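Non-structural protein 5 (Modoc virus, PDB 2WA2) binds S-adenosylmethionine through its methyltransferase domain and probably transfers methyl groups to the cap of viral RNA, at N7 and the ribose 2'-O. Local coordinates at residues Arg23-Asn26 against Gln27-Ala30; Asn175-Ser178 against Arg179-Tyr183. The protein carries 4 engineered substitutions. All blocks are in the same frame, centred on the assembly; numbering follows the deposited sequence.

Overall arrangement
Two pieces of local helix geometry, one at a helix end and one within a helix, are compared here in a single chain. Contact 1 comes first in sequence, where helix 14-27 finishes and a short link leads into helix 30-38. Contact 2 follows on helix 163-183, the connection between parallel strands 151-154 and 188-193 of the seven-stranded mixed sheet. Their centres lie about 35 Å apart on opposite sides of the chain's centre, with about 23 Å between nearest atoms, so they do not touch. Contact 1 thus shapes a peripheral helical corner, whereas contact 2 belongs to the FtsJ-like methyltransferase core, with the side chain of Val176 about 7 Å from the bound S-adenosylmethionine.

Contact 1. Residues Arg23-Asn26 against Gln27-Ala30; sequences RKLN and QLDA
Leu28 folds its side chain back over the last turn of helix 14-27, and Leu25 receives it. With CG opposite its own carbonyl carbon (chi1 -55°), Leu28 brings CG to 3.4 Å from Leu25 O and carries CD1 onward to 4.1 Å from Leu25 CD1. The two leucine side chains cross at about a right angle, meeting methyl to methyl. Leu25 is buried and also rests on Phe33 and Tyr36 of helix 30-38, and Leu28 touches Tyr36 as well, so the pair faces the next helix.

The backbone beneath them shows how a helix runs out. Leu28 N donates to Leu25 O over 3.1 Å, an i to i-3 bond in which the donor stands above the carbonyl plane. One residue earlier, Gln27 N makes a bond of 3.1 Å to Lys24 O, likewise from above the plane, while its i to i-4 bond to Arg23 O is weak. Leu25 O has a second partner: a water donates to it and, at 2.8 Å from Leu28 O, also to that carbonyl, bridging the last turn to the link.

Gln27 lies along the outside of the turn. Its first torsion (chi1 -73°), with CG opposite the carbonyl carbon, lays the aliphatic part over two carbonyls of the turn: CG approaches Arg23 O to 3.4 Å, and CB lies 3.5 Å from Lys24 O. Asn26 looks elsewhere, its ND2 hydrogen-bonded to Pro161 O.

From Leu28 onward the backbone is extended, and Asp29, in the N-cap position, uses OD1 to accept a hydrogen bond from Glu32 N. The whole is a helix-to-helix corner: i to i-3, 3-10-type bonds close helix 14-27, and an aspartate N-cap starts helix 30-38.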
loop_
_atom_site.group_PDB
_atom_site.type_symbol
_atom_site.label_atom_id
_atom_site.label_comp_id
_atom_site.label_asym_id
_atom_site.label_seq_id
_atom_site.Cartn_x
_atom_site.Cartn_y
_atom_site.Cartn_z
ATOM N N ARG A 23 10.441 -12.305 13.163
ATOM C CA ARG A 23 10.638 -12.959 14.467
ATOM C C ARG A 23 11.568 -12.100 15.317
ATOM O O ARG A 23 11.320 -11.879 16.507
ATOM C CB ARG A 23 11.176 -14.370 14.273
ATOM C CG ARG A 23 10.057 -15.354 13.886
ATOM C CD ARG A 23 10.518 -16.828 13.882
ATOM N NE ARG A 23 9.326 -17.678 13.808
ATOM C CZ ARG A 23 9.287 -18.965 13.440
ATOM N NH1 ARG A 23 10.391 -19.624 13.065
ATOM N NH2 ARG A 23 8.111 -19.595 13.431
ATOM N N LYS A 24 12.590 -11.539 14.678
ATOM C CA LYS A 24 13.488 -10.604 15.376
ATOM C C LYS A 24 12.769 -9.321 15.799
ATOM O O LYS A 24 12.935 -8.845 16.914
ATOM C CB LYS A 24 14.721 -10.279 14.508
ATOM C CG LYS A 24 15.687 -11.468 14.376
ATOM C CD LYS A 24 16.924 -11.171 13.516
ATOM C CE LYS A 24 17.841 -10.174 14.145
ATOM N NZ LYS A 24 18.784 -10.832 15.034
ATOM N N LEU A 25 11.941 -8.786 14.916
ATOM C CA LEU A 25 11.151 -7.613 15.248
ATOM C C LEU A 25 10.326 -7.869 16.498
ATOM O O LEU A 25 10.305 -7.008 17.399
ATOM C CB LEU A 25 10.231 -7.210 14.081
ATOM C CG LEU A 25 9.440 -5.908 14.268
ATOM C CD1 LEU A 25 10.289 -4.635 14.255
ATOM C CD2 LEU A 25 8.262 -5.875 13.252
ATOM N N ASN A 26 9.627 -9.014 16.529
ATOM C CA ASN A 26 8.744 -9.371 17.635
ATOM C C ASN A 26 9.475 -9.621 18.957
ATOM O O ASN A 26 8.832 -9.649 20.030
ATOM C CB ASN A 26 7.911 -10.599 17.284
ATOM C CG ASN A 26 6.827 -10.315 16.250
ATOM O OD1 ASN A 26 6.476 -9.163 15.967
ATOM N ND2 ASN A 26 6.316 -11.390 15.648
ATOM N N GLN A 27 10.789 -9.831 18.891
ATOM C CA GLN A 27 11.615 -9.995 20.097
ATOM C C GLN A 27 12.025 -8.666 20.730
ATOM O O GLN A 27 12.513 -8.648 21.860
ATOM C CB GLN A 27 12.841 -10.886 19.807
ATOM C CG GLN A 27 12.469 -12.366 19.633
ATOM C CD GLN A 27 13.690 -13.273 19.392
ATOM O OE1 GLN A 27 14.759 -12.809 18.992
ATOM N NE2 GLN A 27 13.515 -14.565 19.632
ATOM N N LEU A 28 11.835 -7.551 20.023
ATOM C CA LEU A 28 12.196 -6.244 20.576
ATOM C C LEU A 28 11.235 -5.771 21.666
ATOM O O LEU A 28 10.012 -5.806 21.477
ATOM C CB LEU A 28 12.275 -5.179 19.485
ATOM C CG LEU A 28 13.205 -5.424 18.277
ATOM C CD1 LEU A 28 13.040 -4.310 17.239
ATOM C CD2 LEU A 28 14.631 -5.586 18.702
ATOM N N ASP A 29 11.789 -5.266 22.779
ATOM C CA ASP A 29 10.965 -4.649 23.832
ATOM C C ASP A 29 10.464 -3.260 23.404
ATOM O O ASP A 29 10.785 -2.804 22.317
ATOM C CB ASP A 29 11.689 -4.671 25.204
ATOM C CG ASP A 29 12.864 -3.687 25.295
ATOM O OD1 ASP A 29 12.943 -2.753 24.494
ATOM O OD2 ASP A 29 13.729 -3.854 26.189
ATOM N N ALA A 30 9.667 -2.584 24.229
ATOM C CA ALA A 30 9.069 -1.317 23.789
ATOM C C ALA A 30 10.139 -0.273 23.401
ATOM O O ALA A 30 10.020 0.382 22.354
ATOM C CB ALA A 30 8.104 -0.768 24.846
HETATM O O HOH W 1 8.482 -5.773 19.092
#

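Contact 2. Residues Asn175-Ser178 against Arg179-Tyr183; sequences NVIS and RWLEY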
loop_
_atom_site.group_PDB
_atom_site.type_symbol
_atom_site.label_atom_id
_atom_site.label_comp_id
_atom_site.label_asym_id
_atom_site.label_seq_id
_atom_site.Cartn_x
_atom_site.Cartn_y
_atom_site.Cartn_z
ATOM N N ASN A 175 -5.951 -10.325 -4.623
ATOM C CA ASN A 175 -7.054 -10.945 -5.361
ATOM C C ASN A 175 -8.160 -9.920 -5.723
ATOM O O ASN A 175 -8.665 -9.889 -6.858
ATOM C CB ASN A 175 -7.597 -12.167 -4.605
ATOM C CG ASN A 175 -8.640 -12.911 -5.393
ATOM O OD1 ASN A 175 -9.809 -12.923 -5.015
ATOM N ND2 ASN A 175 -8.243 -13.489 -6.540
ATOM N N VAL A 176 -8.506 -9.056 -4.777
ATOM C CA VAL A 176 -9.499 -8.006 -5.023
ATOM C C VAL A 176 -8.992 -7.014 -6.085
ATOM O O VAL A 176 -9.682 -6.707 -7.080
ATOM C CB VAL A 176 -9.859 -7.277 -3.712
ATOM C CG1 VAL A 176 -10.710 -6.053 -3.991
ATOM C CG2 VAL A 176 -10.546 -8.262 -2.752
ATOM N N ILE A 177 -7.780 -6.516 -5.882
ATOM C CA ILE A 177 -7.174 -5.572 -6.815
ATOM C C ILE A 177 -7.068 -6.169 -8.230
ATOM O O ILE A 177 -7.328 -5.465 -9.197
ATOM C CB ILE A 177 -5.782 -5.067 -6.307
ATOM C CG1 ILE A 177 -5.950 -4.196 -5.056
ATOM C CG2 ILE A 177 -4.964 -4.368 -7.445
ATOM C CD1 ILE A 177 -6.918 -2.999 -5.165
ATOM N N SER A 178 -6.715 -7.449 -8.341
ATOM C CA SER A 178 -6.646 -8.098 -9.672
ATOM C C SER A 178 -7.958 -7.957 -10.464
ATOM O O SER A 178 -7.930 -7.738 -11.675
ATOM C CB SER A 178 -6.200 -9.559 -9.578
ATOM O OG SER A 178 -4.835 -9.584 -9.191
ATOM N N ARG A 179 -9.096 -8.043 -9.767
ATOM C CA ARG A 179 -10.400 -7.857 -10.414
ATOM C C ARG A 179 -10.561 -6.436 -10.949
ATOM O O ARG A 179 -11.078 -6.220 -12.066
ATOM C CB ARG A 179 -11.537 -8.190 -9.442
ATOM C CG ARG A 179 -11.599 -9.661 -9.096
ATOM C CD ARG A 179 -12.558 -9.886 -7.951
ATOM N NE ARG A 179 -12.393 -11.231 -7.414
ATOM C CZ ARG A 179 -12.463 -11.538 -6.121
ATOM N NH1 ARG A 179 -12.693 -10.588 -5.211
ATOM N NH2 ARG A 179 -12.294 -12.803 -5.748
ATOM N N TRP A 180 -10.119 -5.463 -10.170
ATOM C CA TRP A 180 -10.146 -4.075 -10.620
ATOM C C TRP A 180 -9.260 -3.846 -11.854
ATOM O O TRP A 180 -9.669 -3.163 -12.796
ATOM C CB TRP A 180 -9.747 -3.137 -9.490
ATOM C CG TRP A 180 -10.863 -2.985 -8.451
ATOM C CD1 TRP A 180 -11.166 -3.823 -7.404
ATOM C CD2 TRP A 180 -11.811 -1.918 -8.400
ATOM N NE1 TRP A 180 -12.262 -3.326 -6.698
ATOM C CE2 TRP A 180 -12.668 -2.157 -7.284
ATOM C CE3 TRP A 180 -12.025 -0.783 -9.190
ATOM C CZ2 TRP A 180 -13.710 -1.282 -6.937
ATOM C CZ3 TRP A 180 -13.067 0.082 -8.848
ATOM C CH2 TRP A 180 -13.899 -0.184 -7.732
ATOM N N LEU A 181 -8.056 -4.409 -11.833
ATOM C CA LEU A 181 -7.104 -4.268 -12.930
ATOM C C LEU A 181 -7.578 -4.981 -14.203
ATOM O O LEU A 181 -7.347 -4.494 -15.312
ATOM C CB LEU A 181 -5.723 -4.811 -12.504
ATOM C CG LEU A 181 -5.075 -4.073 -11.323
ATOM C CD1 LEU A 181 -3.595 -4.428 -11.100
ATOM C CD2 LEU A 181 -5.250 -2.559 -11.357
ATOM N N GLU A 182 -8.203 -6.138 -14.030
ATOM C CA GLU A 182 -8.825 -6.896 -15.127
ATOM C C GLU A 182 -9.950 -6.079 -15.752
ATOM O O GLU A 182 -10.012 -5.977 -16.970
ATOM C CB GLU A 182 -9.367 -8.233 -14.609
ATOM C CG GLU A 182 -9.783 -9.274 -15.652
ATOM C CD GLU A 182 -9.898 -10.677 -15.034
ATOM O OE1 GLU A 182 -9.489 -10.843 -13.849
ATOM O OE2 GLU A 182 -10.390 -11.618 -15.715
ATOM N N TYR A 183 -10.792 -5.463 -14.912
ATOM C CA TYR A 183 -11.914 -4.651 -15.382
ATOM C C TYR A 183 -11.454 -3.365 -16.086
ATOM O O TYR A 183 -12.063 -2.942 -17.073
ATOM C CB TYR A 183 -12.863 -4.326 -14.216
ATOM C CG TYR A 183 -14.176 -3.666 -14.608
ATOM C CD1 TYR A 183 -15.332 -4.428 -14.816
ATOM C CD2 TYR A 183 -14.273 -2.273 -14.750
ATOM C CE1 TYR A 183 -16.554 -3.820 -15.172
ATOM C CE2 TYR A 183 -15.485 -1.659 -15.111
ATOM C CZ TYR A 183 -16.613 -2.442 -15.322
ATOM O OH TYR A 183 -17.807 -1.841 -15.690
#
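Asn175 sets CG anti to its backbone N (chi1 -174°), while Arg179 turns CG away from its carbonyl carbon and runs extended to NE; these torsions bring the amide and the guanidinium close, one turn apart on helix 163-183. This helix is the crossover of a beta-alpha-beta unit between strands 151-154 and 188-193, in the Rossmann-like sheet of the methyltransferase. Asn175 OD1 lies over one face of the guanidinium, the two planes 84° apart; the 2.6 Å between Asn175 OD1 and Arg179 NH2 is not a hydrogen bond, and the fine placing is doubtful.

On the buried side, Val176 and Trp180 lie side by side, with CG1 of Val176 4.1 Å from CD1 of Trp180. The indole also meets Phe147 edge-to-face and packs on Val87 and Leu89 of strand 86-89. Next to it, Ile177 CG2 sits 3.9 Å from Leu181 CG, between the sheet and helix 199-212.

After weak bonds at Arg179 and Trp180, firm i to i-4 bonding resumes: Leu181 N reaches Ile177 O nearly along the C=O axis, and Glu182 N donates to Ser178 O. Glu182 OE1 forms a salt bridge with Arg211 of helix 199-212. Val176 O meets the Trp180 ring at its edge, in plane, 3.3 Å from CD1.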